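Local coordinates for protein muconate cycloisomerase (Azorhizobium caulinodans, PDB 3MY9) that belongs to the enolase superfamily, combining an N-terminal alpha/beta capping domain with a TIM-barrel domain, and binds magnesium ions, at residues A107-M110 / A111-I115; G81-I84 / K85-R88; A316-P319 / G320-L323; T120-S123 / V124-L128; D256-E259 / V260-R263. All coordinates share one frame; numbering follows the deposited sequence.

Contact 1: A107-M110 / A111-I115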
loop_
_atom_site.group_PDB
_atom_site.type_symbol
_atom_site.label_atom_id
_atom_site.label_comp_id
_atom_site.label_asym_id
_atom_site.label_seq_id
_atom_site.Cartn_x
_atom_site.Cartn_y
_atom_site.Cartn_z
ATOM N N ALA A 107 25.534 29.875 -13.578
ATOM C CA ALA A 107 26.474 30.718 -14.346
ATOM C C ALA A 107 27.845 30.751 -13.687
ATOM O O ALA A 107 28.871 30.791 -14.372
ATOM C CB ALA A 107 25.938 32.154 -14.519
ATOM N N VAL A 108 27.872 30.743 -12.358
ATOM C CA VAL A 108 29.138 30.698 -11.633
ATOM C C VAL A 108 29.865 29.379 -11.876
ATOM O O VAL A 108 31.046 29.382 -12.194
ATOM C CB VAL A 108 28.936 30.887 -10.131
ATOM C CG1 VAL A 108 30.195 30.511 -9.379
ATOM C CG2 VAL A 108 28.544 32.326 -9.828
ATOM N N GLU A 109 29.143 28.260 -11.747
ATOM C CA GLU A 109 29.686 26.914 -11.985
ATOM C C GLU A 109 30.245 26.784 -13.407
ATOM O O GLU A 109 31.375 26.348 -13.615
ATOM C CB GLU A 109 28.576 25.885 -11.774
ATOM C CG GLU A 109 28.997 24.427 -11.917
ATOM C CD GLU A 109 27.816 23.499 -12.104
ATOM O OE1 GLU A 109 26.912 23.857 -12.883
ATOM O OE2 GLU A 109 27.779 22.416 -11.470
ATOM N N MET A 110 29.425 27.151 -14.375
ATOM C CA MET A 110 29.795 27.221 -15.793
ATOM C C MET A 110 31.177 27.901 -15.993
ATOM O O MET A 110 32.100 27.346 -16.597
ATOM C CB MET A 110 28.705 28.060 -16.473
ATOM C CG MET A 110 28.443 27.859 -17.910
ATOM S SD MET A 110 26.986 28.836 -18.363
ATOM C CE MET A 110 25.713 28.007 -17.469
ATOM N N ALA A 111 31.293 29.111 -15.459
ATOM C CA ALA A 111 32.491 29.918 -15.614
ATOM C C ALA A 111 33.712 29.274 -14.943
ATOM O O ALA A 111 34.806 29.288 -15.497
ATOM C CB ALA A 111 32.243 31.314 -15.065
ATOM N N LEU A 112 33.526 28.700 -13.756
ATOM C CA LEU A 112 34.655 28.066 -13.046
ATOM C C LEU A 112 35.133 26.826 -13.783
ATOM O O LEU A 112 36.331 26.550 -13.806
ATOM C CB LEU A 112 34.280 27.665 -11.612
ATOM C CG LEU A 112 34.577 28.672 -10.516
ATOM C CD1 LEU A 112 34.097 30.058 -10.880
ATOM C CD2 LEU A 112 33.913 28.162 -9.240
ATOM N N LEU A 113 34.195 26.073 -14.353
ATOM C CA LEU A 113 34.535 24.916 -15.171
ATOM C C LEU A 113 35.199 25.328 -16.494
ATOM O O LEU A 113 36.093 24.629 -16.975
ATOM C CB LEU A 113 33.299 24.032 -15.417
ATOM C CG LEU A 113 32.650 23.436 -14.165
ATOM C CD1 LEU A 113 31.391 22.574 -14.456
ATOM C CD2 LEU A 113 33.678 22.618 -13.368
ATOM N N ASP A 114 34.781 26.470 -17.060
ATOM C CA ASP A 114 35.421 27.060 -18.246
ATOM C C ASP A 114 36.906 27.364 -17.942
ATOM O O ASP A 114 37.801 26.935 -18.667
ATOM C CB ASP A 114 34.669 28.337 -18.641
ATOM C CG ASP A 114 34.973 28.820 -20.070
ATOM O OD1 ASP A 114 35.437 28.037 -20.936
ATOM O OD2 ASP A 114 34.689 30.007 -20.331
ATOM N N ILE A 115 37.148 28.059 -16.829
ATOM C CA ILE A 115 38.498 28.381 -16.393
ATOM C C ILE A 115 39.319 27.125 -16.128
ATOM O O ILE A 115 40.413 26.976 -16.649
ATOM C CB ILE A 115 38.508 29.235 -15.116
ATOM C CG1 ILE A 115 37.955 30.638 -15.374
ATOM C CG2 ILE A 115 39.914 29.356 -14.583
ATOM C CD1 ILE A 115 37.971 31.523 -14.109
#
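L113 lies against E109 one turn back on a buried part of helix 102-120, an alpha helix of the N-terminal domain of this enolase-superfamily protein. L113 CB approaches E109 O at 3.5 Å, and CG comes closer still, 3.2 Å from that same carbonyl oxygen. This follows from a first torsion that sets CG beside the backbone N of L113 (chi1 -61°) and so draws the branch back along the helix. From there CD1 reaches E109 CG at 4.0 Å, the two chains running side by side in the same direction, while CD2 turns to V87 of helix 87-97. The glutamate has its own CG trans to its N and an extended chain, which takes the carboxylate to the backbone amides of L279 and M280. Each oxygen takes one N-H, a link from this helix to the start of helix 279-292. D114 is used in a similar way: its two carboxylate oxygens accept from the amides of L358 and W51. On another face V108 and L112 meet, CG1 to CD1 at 4.2 Å, and both rest on L90. The regular i to i+4 backbone bonds run from A111 N to A107 O through D114 N to M110 O. Among them L113 N bonds to E109 O at 2.9 Å, with an N-H...O angle of 164°.

Contact 2: G81-I84 / K85-R88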
loop_
_atom_site.group_PDB
_atom_site.type_symbol
_atom_site.label_atom_id
_atom_site.label_comp_id
_atom_site.label_asym_id
_atom_site.label_seq_id
_atom_site.Cartn_x
_atom_site.Cartn_y
_atom_site.Cartn_z
ATOM N N GLY A 81 37.873 34.957 -4.161
ATOM C CA GLY A 81 38.785 34.154 -3.349
ATOM C C GLY A 81 38.644 32.638 -3.530
ATOM O O GLY A 81 39.613 31.896 -3.331
ATOM N N ALA A 82 37.456 32.181 -3.935
ATOM C CA ALA A 82 37.133 30.748 -3.996
ATOM C C ALA A 82 38.120 29.930 -4.847
ATOM O O ALA A 82 38.538 30.377 -5.914
ATOM C CB ALA A 82 35.729 30.563 -4.513
ATOM N N PRO A 83 38.503 28.724 -4.372
ATOM C CA PRO A 83 39.414 27.907 -5.195
ATOM C C PRO A 83 38.702 27.251 -6.376
ATOM O O PRO A 83 37.733 26.522 -6.192
ATOM C CB PRO A 83 39.979 26.870 -4.207
ATOM C CG PRO A 83 39.496 27.318 -2.808
ATOM C CD PRO A 83 38.262 28.127 -3.044
ATOM N N ILE A 84 39.197 27.513 -7.584
ATOM C CA ILE A 84 38.505 27.146 -8.819
ATOM C C ILE A 84 38.414 25.629 -9.030
ATOM O O ILE A 84 37.504 25.181 -9.687
ATOM C CB ILE A 84 39.164 27.822 -10.055
ATOM C CG1 ILE A 84 39.021 29.342 -9.960
ATOM C CG2 ILE A 84 38.522 27.354 -11.362
ATOM C CD1 ILE A 84 40.004 30.088 -10.845
ATOM N N LYS A 85 39.360 24.862 -8.489
ATOM C CA LYS A 85 39.282 23.392 -8.471
ATOM C C LYS A 85 38.179 22.865 -7.560
ATOM O O LYS A 85 37.863 21.685 -7.643
ATOM C CB LYS A 85 40.578 22.761 -7.942
ATOM C CG LYS A 85 41.810 22.819 -8.807
ATOM C CD LYS A 85 43.110 22.666 -7.922
ATOM C CE LYS A 85 43.580 21.212 -7.819
ATOM N NZ LYS A 85 44.958 21.009 -7.361
ATOM N N ARG A 86 37.599 23.685 -6.683
ATOM C CA ARG A 86 36.550 23.188 -5.757
ATOM C C ARG A 86 35.159 23.687 -6.099
ATOM O O ARG A 86 34.505 24.335 -5.289
ATOM C CB ARG A 86 36.867 23.540 -4.307
ATOM C CG ARG A 86 38.150 22.935 -3.827
ATOM C CD ARG A 86 38.283 23.042 -2.296
ATOM N NE ARG A 86 39.509 22.403 -1.851
ATOM C CZ ARG A 86 39.667 21.783 -0.685
ATOM N NH1 ARG A 86 40.837 21.234 -0.410
ATOM N NH2 ARG A 86 38.675 21.712 0.217
ATOM N N VAL A 87 34.693 23.315 -7.280
ATOM C CA VAL A 87 33.404 23.745 -7.785
ATOM C C VAL A 87 32.207 23.242 -6.946
ATOM O O VAL A 87 31.321 24.021 -6.582
ATOM C CB VAL A 87 33.252 23.298 -9.246
ATOM C CG1 VAL A 87 31.936 23.785 -9.819
ATOM C CG2 VAL A 87 34.476 23.829 -10.070
ATOM N N ARG A 88 32.187 21.944 -6.636
ATOM C CA ARG A 88 31.101 21.380 -5.842
ATOM C C ARG A 88 31.060 22.002 -4.462
ATOM O O ARG A 88 29.982 22.189 -3.906
ATOM C CB ARG A 88 31.191 19.855 -5.721
ATOM C CG ARG A 88 29.811 19.206 -5.481
ATOM C CD ARG A 88 29.902 17.716 -5.153
ATOM N NE ARG A 88 30.666 16.923 -6.133
ATOM C CZ ARG A 88 30.147 16.314 -7.184
ATOM N NH1 ARG A 88 28.863 16.431 -7.456
ATOM N NH2 ARG A 88 30.926 15.599 -7.989
#
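P83 to R86 form a type I beta turn, closed by R86 N bonding to P83 O at 2.9 Å with an N-H...O angle of 157°. R86 holds the N-cap position of helix 87-97, so the turn leads the chain straight into that helix. Side-chain contacts over the bend are slight: R86 CB stands 3.6 Å from P83 O, and its CG lies 4.4 Å from CB of the proline ring. Beyond CG the arginine is extended as far as NE, which takes its guanidinium clear of the turn. There NH2 makes a salt bridge with E89, and NH1 makes another with D134 of the second subunit. On the buried side V87 CG2 sits 3.3 Å from I84 O, because chi1 of -178° places CG1 trans to the backbone N and swings CG2 back to the N side. K85 NZ has weaker company, a weak hydrogen bond to W4 O and long, weak ion pairs with D5 and with D126 of the second subunit. The turn lies in the loop between helix 64-79 and helix 87-97. Earlier in that loop G81 and A82 bond through the backbone to V8 of strand 8-21; I84 packs on I115, and V87 fits against E109, L112 and L113, all of helix 102-120.

Contact 3: A316-P319 / G320-L323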
loop_
_atom_site.group_PDB
_atom_site.type_symbol
_atom_site.label_atom_id
_atom_site.label_comp_id
_atom_site.label_asym_id
_atom_site.label_seq_id
_atom_site.Cartn_x
_atom_site.Cartn_y
_atom_site.Cartn_z
ATOM N N ALA A 316 26.741 16.016 -23.788
ATOM C CA ALA A 316 27.838 15.257 -24.361
ATOM C C ALA A 316 28.419 14.227 -23.374
ATOM O O ALA A 316 28.877 13.150 -23.786
ATOM C CB ALA A 316 28.922 16.220 -24.828
ATOM N N ALA A 317 28.400 14.579 -22.089
ATOM C CA ALA A 317 29.032 13.791 -21.010
ATOM C C ALA A 317 28.032 12.991 -20.172
ATOM O O ALA A 317 28.409 12.414 -19.140
ATOM C CB ALA A 317 29.809 14.742 -20.084
ATOM N N THR A 318 26.760 12.968 -20.575
ATOM C CA THR A 318 25.691 12.398 -19.717
ATOM C C THR A 318 24.868 11.404 -20.545
ATOM O O THR A 318 23.892 11.760 -21.164
ATOM C CB THR A 318 24.820 13.493 -19.110
ATOM O OG1 THR A 318 25.654 14.480 -18.495
ATOM C CG2 THR A 318 23.855 12.916 -18.039
ATOM N N PRO A 319 25.285 10.140 -20.563
ATOM C CA PRO A 319 24.780 9.178 -21.542
ATOM C C PRO A 319 23.270 8.934 -21.467
ATOM O O PRO A 319 22.643 8.693 -22.505
ATOM C CB PRO A 319 25.547 7.889 -21.201
ATOM C CG PRO A 319 26.041 8.080 -19.793
ATOM C CD PRO A 319 26.234 9.546 -19.613
ATOM N N GLY A 320 22.688 9.037 -20.262
ATOM C CA GLY A 320 21.254 8.834 -20.063
ATOM C C GLY A 320 20.381 9.908 -20.717
ATOM O O GLY A 320 19.184 9.708 -20.901
ATOM N N ILE A 321 20.963 11.039 -21.093
ATOM C CA ILE A 321 20.192 12.054 -21.806
ATOM C C ILE A 321 20.283 11.681 -23.257
ATOM O O ILE A 321 21.070 12.234 -23.994
ATOM C CB ILE A 321 20.682 13.486 -21.555
ATOM C CG1 ILE A 321 20.692 13.775 -20.058
ATOM C CG2 ILE A 321 19.813 14.498 -22.302
ATOM C CD1 ILE A 321 21.335 15.103 -19.677
ATOM N N SER A 322 19.461 10.720 -23.645
ATOM C CA SER A 322 19.545 10.063 -24.945
ATOM C C SER A 322 18.431 10.463 -25.909
ATOM O O SER A 322 18.401 9.988 -27.039
ATOM C CB SER A 322 19.476 8.548 -24.734
ATOM O OG SER A 322 18.352 8.232 -23.911
ATOM N N LEU A 323 17.520 11.327 -25.468
ATOM C CA LEU A 323 16.375 11.726 -26.291
ATOM C C LEU A 323 16.589 12.998 -27.135
ATOM O O LEU A 323 15.677 13.416 -27.843
ATOM C CB LEU A 323 15.139 11.881 -25.411
ATOM C CG LEU A 323 14.628 10.548 -24.866
ATOM C CD1 LEU A 323 13.612 10.777 -23.716
ATOM C CD2 LEU A 323 14.044 9.737 -26.020
#
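G320 follows P319 in a type I beta turn that begins at T318 and ends at I321, bending the chain just after helix 305-316. T318 O and G320 N come within 3.1 Å, but at a poor angle for a bond. The closing bond is made one residue later, where I321 N meets T318 O at 3.0 Å with an N-H...O angle of 159°. The isoleucine side chain folds back to the same threonine. CG1 lies beside its backbone N (chi1 -56°) and the chain then runs straight, bringing CD1 to 3.7 Å from T318 CG2 and 3.9 Å from T318 CB, with the two side chains crossing at a slant. While the methyl of T318 touches I321, its hydroxyl OG1 bonds to L314 O and Q283 NE2. I321 is also the centre of an inverse gamma turn: S322 N makes a weak bond to G320 O at 2.9 Å. S322 OG, rotated in between its own backbone N and carbonyl carbon, adds a second weak bond to that oxygen at 3.5 Å, while S322 CB is 3.9 Å from P319 O. L323 continues the chain, its carbonyl oxygen accepting from R195 NH1. The consecutive turns lie in the loop between helix 305-316 and strand 326-327; R133 grips the carbonyls of T318 and P319, helix 279-292 covers T318 and I321 through M286, and G296 of strand 296-297 bonds to the backbones of G320 and L323.

Contact 4: T120-S123 / V124-L128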
loop_
_atom_site.group_PDB
_atom_site.type_symbol
_atom_site.label_atom_id
_atom_site.label_comp_id
_atom_site.label_asym_id
_atom_site.label_seq_id
_atom_site.Cartn_x
_atom_site.Cartn_y
_atom_site.Cartn_z
ATOM N N THR A 120 43.740 23.464 -17.819
ATOM C CA THR A 120 44.227 22.100 -17.834
ATOM C C THR A 120 44.188 21.429 -19.204
ATOM O O THR A 120 44.585 20.269 -19.322
ATOM C CB THR A 120 43.399 21.257 -16.854
ATOM O OG1 THR A 120 41.999 21.422 -17.130
ATOM C CG2 THR A 120 43.687 21.695 -15.437
ATOM N N GLY A 121 43.712 22.140 -20.231
ATOM C CA GLY A 121 43.539 21.560 -21.562
ATOM C C GLY A 121 42.388 20.580 -21.684
ATOM O O GLY A 121 42.422 19.680 -22.523
ATOM N N LEU A 122 41.362 20.743 -20.849
ATOM C CA LEU A 122 40.214 19.853 -20.854
ATOM C C LEU A 122 38.947 20.629 -21.168
ATOM O O LEU A 122 38.793 21.777 -20.749
ATOM C CB LEU A 122 40.044 19.189 -19.475
ATOM C CG LEU A 122 41.084 18.134 -19.076
ATOM C CD1 LEU A 122 40.814 17.637 -17.630
ATOM C CD2 LEU A 122 41.109 16.968 -20.075
ATOM N N SER A 123 38.030 19.991 -21.880
ATOM C CA SER A 123 36.685 20.521 -22.015
ATOM C C SER A 123 35.871 20.286 -20.732
ATOM O O SER A 123 36.242 19.485 -19.854
ATOM C CB SER A 123 35.971 19.840 -23.165
ATOM O OG SER A 123 35.746 18.471 -22.881
ATOM N N VAL A 124 34.729 20.958 -20.654
ATOM C CA VAL A 124 33.798 20.740 -19.580
ATOM C C VAL A 124 33.272 19.293 -19.587
ATOM O O VAL A 124 33.202 18.661 -18.534
ATOM C CB VAL A 124 32.687 21.810 -19.605
ATOM C CG1 VAL A 124 31.587 21.451 -18.659
ATOM C CG2 VAL A 124 33.304 23.176 -19.239
ATOM N N ALA A 125 32.924 18.753 -20.754
ATOM C CA ALA A 125 32.574 17.321 -20.847
ATOM C C ALA A 125 33.645 16.418 -20.186
ATOM O O ALA A 125 33.315 15.504 -19.446
ATOM C CB ALA A 125 32.372 16.914 -22.300
ATOM N N ASP A 126 34.915 16.680 -20.498
ATOM C CA ASP A 126 36.065 15.946 -19.944
ATOM C C ASP A 126 36.076 15.937 -18.415
ATOM O O ASP A 126 36.446 14.947 -17.814
ATOM C CB ASP A 126 37.397 16.589 -20.381
ATOM C CG ASP A 126 37.626 16.567 -21.879
ATOM O OD1 ASP A 126 37.073 15.679 -22.552
ATOM O OD2 ASP A 126 38.410 17.429 -22.373
ATOM N N LEU A 127 35.731 17.078 -17.824
ATOM C CA LEU A 127 35.659 17.269 -16.385
ATOM C C LEU A 127 34.395 16.683 -15.740
ATOM O O LEU A 127 34.237 16.734 -14.496
ATOM C CB LEU A 127 35.712 18.760 -16.079
ATOM C CG LEU A 127 37.020 19.447 -16.488
ATOM C CD1 LEU A 127 36.868 20.955 -16.408
ATOM C CD2 LEU A 127 38.146 18.947 -15.587
ATOM N N LEU A 128 33.488 16.176 -16.577
ATOM C CA LEU A 128 32.225 15.606 -16.133
ATOM C C LEU A 128 32.158 14.107 -16.450
ATOM O O LEU A 128 31.071 13.524 -16.546
ATOM C CB LEU A 128 31.058 16.353 -16.815
ATOM C CG LEU A 128 30.913 17.812 -16.355
ATOM C CD1 LEU A 128 29.732 18.485 -17.037
ATOM C CD2 LEU A 128 30.803 17.921 -14.827
#
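S123 N donates to D126 OD2 at 2.6 Å, with an N-H...O angle of 152°, meeting the carboxylate oxygen from above its plane. D126 brings this oxygen back over the serine because chi1 of -63° sets CG beside its own backbone N. The D126 N to S123 OG approach is less certain, as the hydroxyl is placed too near the aspartate in the model. S123 O is used as well, accepting from L127 N at 3.2 Å, while L127 CG packs 3.5 Å from that oxygen. Residues 124-127 have helical backbone angles without the regular bonds of a helix, and lie in the loop that takes the chain from helix 102-120 of the N-terminal domain toward strand 135-142, the first of the barrel. L122 lies across the turn: CD1 meets L127 CD2 at 3.6 Å, and CD2 meets D126 CB at 3.7 Å. Around this shell, V124 packs on L113 and L358, A125 N bonds to Q313 of helix 305-316, and the backbones of L122 and V124 bond to G357. L122 also packs on T120 of the second subunit, and L127 touches L122 of that same neighbouring subunit.

Contact 5: D256-E259 / V260-R263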
loop_
_atom_site.group_PDB
_atom_site.type_symbol
_atom_site.label_atom_id
_atom_site.label_comp_id
_atom_site.label_asym_id
_atom_site.label_seq_id
_atom_site.Cartn_x
_atom_site.Cartn_y
_atom_site.Cartn_z
ATOM N N ASP A 256 11.947 16.034 -7.040
ATOM C CA ASP A 256 10.776 15.731 -7.844
ATOM C C ASP A 256 10.968 14.339 -8.470
ATOM O O ASP A 256 10.034 13.551 -8.542
ATOM C CB ASP A 256 10.554 16.756 -8.993
ATOM C CG ASP A 256 10.225 18.165 -8.501
ATOM O OD1 ASP A 256 9.814 18.354 -7.345
ATOM O OD2 ASP A 256 10.363 19.111 -9.305
ATOM N N LEU A 257 12.165 14.061 -8.947
ATOM C CA LEU A 257 12.408 12.838 -9.666
ATOM C C LEU A 257 12.169 11.645 -8.751
ATOM O O LEU A 257 11.492 10.715 -9.153
ATOM C CB LEU A 257 13.809 12.802 -10.271
ATOM C CG LEU A 257 14.186 11.507 -11.023
ATOM C CD1 LEU A 257 13.227 11.222 -12.187
ATOM C CD2 LEU A 257 15.615 11.611 -11.506
ATOM N N MET A 258 12.664 11.679 -7.516
ATOM C CA MET A 258 12.386 10.571 -6.584
ATOM C C MET A 258 10.895 10.322 -6.378
ATOM O O MET A 258 10.464 9.176 -6.255
ATOM C CB MET A 258 13.094 10.732 -5.223
ATOM C CG MET A 258 14.621 10.474 -5.308
ATOM S SD MET A 258 15.268 8.799 -5.730
ATOM C CE MET A 258 13.923 7.911 -6.435
ATOM N N GLU A 259 10.098 11.389 -6.368
ATOM C CA GLU A 259 8.646 11.229 -6.243
ATOM C C GLU A 259 8.013 10.713 -7.545
ATOM O O GLU A 259 7.085 9.913 -7.512
ATOM C CB GLU A 259 8.010 12.533 -5.811
ATOM C CG GLU A 259 6.561 12.373 -5.391
ATOM C CD GLU A 259 6.379 11.502 -4.133
ATOM O OE1 GLU A 259 7.262 11.447 -3.245
ATOM O OE2 GLU A 259 5.323 10.858 -4.045
ATOM N N VAL A 260 8.512 11.172 -8.687
ATOM C CA VAL A 260 8.053 10.680 -9.959
ATOM C C VAL A 260 8.324 9.156 -10.037
ATOM O O VAL A 260 7.461 8.404 -10.469
ATOM C CB VAL A 260 8.710 11.461 -11.126
ATOM C CG1 VAL A 260 8.558 10.764 -12.472
ATOM C CG2 VAL A 260 8.155 12.913 -11.178
ATOM N N VAL A 261 9.522 8.717 -9.642
ATOM C CA VAL A 261 9.853 7.301 -9.676
ATOM C C VAL A 261 8.935 6.535 -8.745
ATOM O O VAL A 261 8.371 5.538 -9.129
ATOM C CB VAL A 261 11.311 7.043 -9.290
ATOM C CG1 VAL A 261 11.610 5.553 -9.180
ATOM C CG2 VAL A 261 12.246 7.732 -10.287
ATOM N N ARG A 262 8.766 7.042 -7.531
ATOM C CA ARG A 262 7.988 6.364 -6.495
ATOM C C ARG A 262 6.546 6.173 -6.912
ATOM O O ARG A 262 5.919 5.166 -6.560
ATOM C CB ARG A 262 8.017 7.210 -5.235
ATOM C CG ARG A 262 7.286 6.621 -4.053
ATOM C CD ARG A 262 7.369 7.551 -2.823
ATOM N NE ARG A 262 6.370 7.158 -1.837
ATOM C CZ ARG A 262 5.071 7.465 -1.892
ATOM N NH1 ARG A 262 4.593 8.211 -2.873
ATOM N NH2 ARG A 262 4.251 7.022 -0.934
ATOM N N ARG A 263 6.005 7.170 -7.615
ATOM C CA ARG A 263 4.622 7.119 -8.059
ATOM C C ARG A 263 4.525 6.532 -9.477
ATOM O O ARG A 263 3.425 6.348 -9.974
ATOM C CB ARG A 263 3.990 8.521 -8.056
ATOM C CG ARG A 263 4.031 9.239 -6.721
ATOM C CD ARG A 263 2.848 8.918 -5.835
ATOM N NE ARG A 263 1.792 9.926 -5.956
ATOM C CZ ARG A 263 1.828 11.136 -5.410
ATOM N NH1 ARG A 263 0.813 11.955 -5.595
ATOM N NH2 ARG A 263 2.880 11.550 -4.707
#
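Helix 254-263 is the crossover helix between strands 245-247 and 268-270 of the barrel, and near its C-terminal end E259 pairs with both R262 and R263. One oxygen does the work: E259 OE2 receives R263 NH2 at 2.6 Å and R262 NH1 at 3.0 Å, forming a salt-bridge network. The bond to R263 lies in the plane of its guanidinium and meets OE2 on the anti side, somewhat out of the carboxylate plane, the two flat groups standing steeply at 72° to each other. The bond to R262 is weak, with N-H...O only 120° and an oblique approach to that guanidinium, although the two side chains run alongside one another. E259 gets there by bending at its second torsion (chi2 65°), which curls the carboxylate toward the C-terminal end of the helix, while R263 folds back through bends at chi2 and chi3. OE1 of the same carboxylate is bridged by R263 of the fourth subunit, and R263 NH2 in turn makes a salt bridge with E259 OE1 of that subunit, so the network continues across the interface, where the two R262 NH1 groups also come close. Apolar contacts hold another side: V261 CG2 lies 4.1 Å from L257 CD1, and M258 CE reaches V261 CB at 4.0 Å. V261 CG2 also comes 3.3 Å from L257 O. Both L257 and M258 rest on I288 of helix 279-292, and E259 and V260 on L231 of helix 231-240. A helix packed in this way between its two neighbours outside parallel strands is the repeating beta-alpha-beta pattern of the TIM barrel.

In the fold
From the N terminus the contacts come in the order 2, 1, 4, 5, 3; each is local, closing only a turn, and none nests in or crosses another. Contact 2 turns the chain into helix 87-97, which packs on contact 1 in helix 102-120; the centres of contacts 1 and 2 are about 10 Å apart. Contact 4, in the loop leaving that helix, touches contact 1 through V124 and L127. Well over a hundred residues later contact 5 lies on a barrel helix, about 30 Å from contact 1 between centres. Contact 3 then comes back to contact 4, where A317 packs on A125 and L128, joining the loop after helix 305-316 to the loop after helix 102-120.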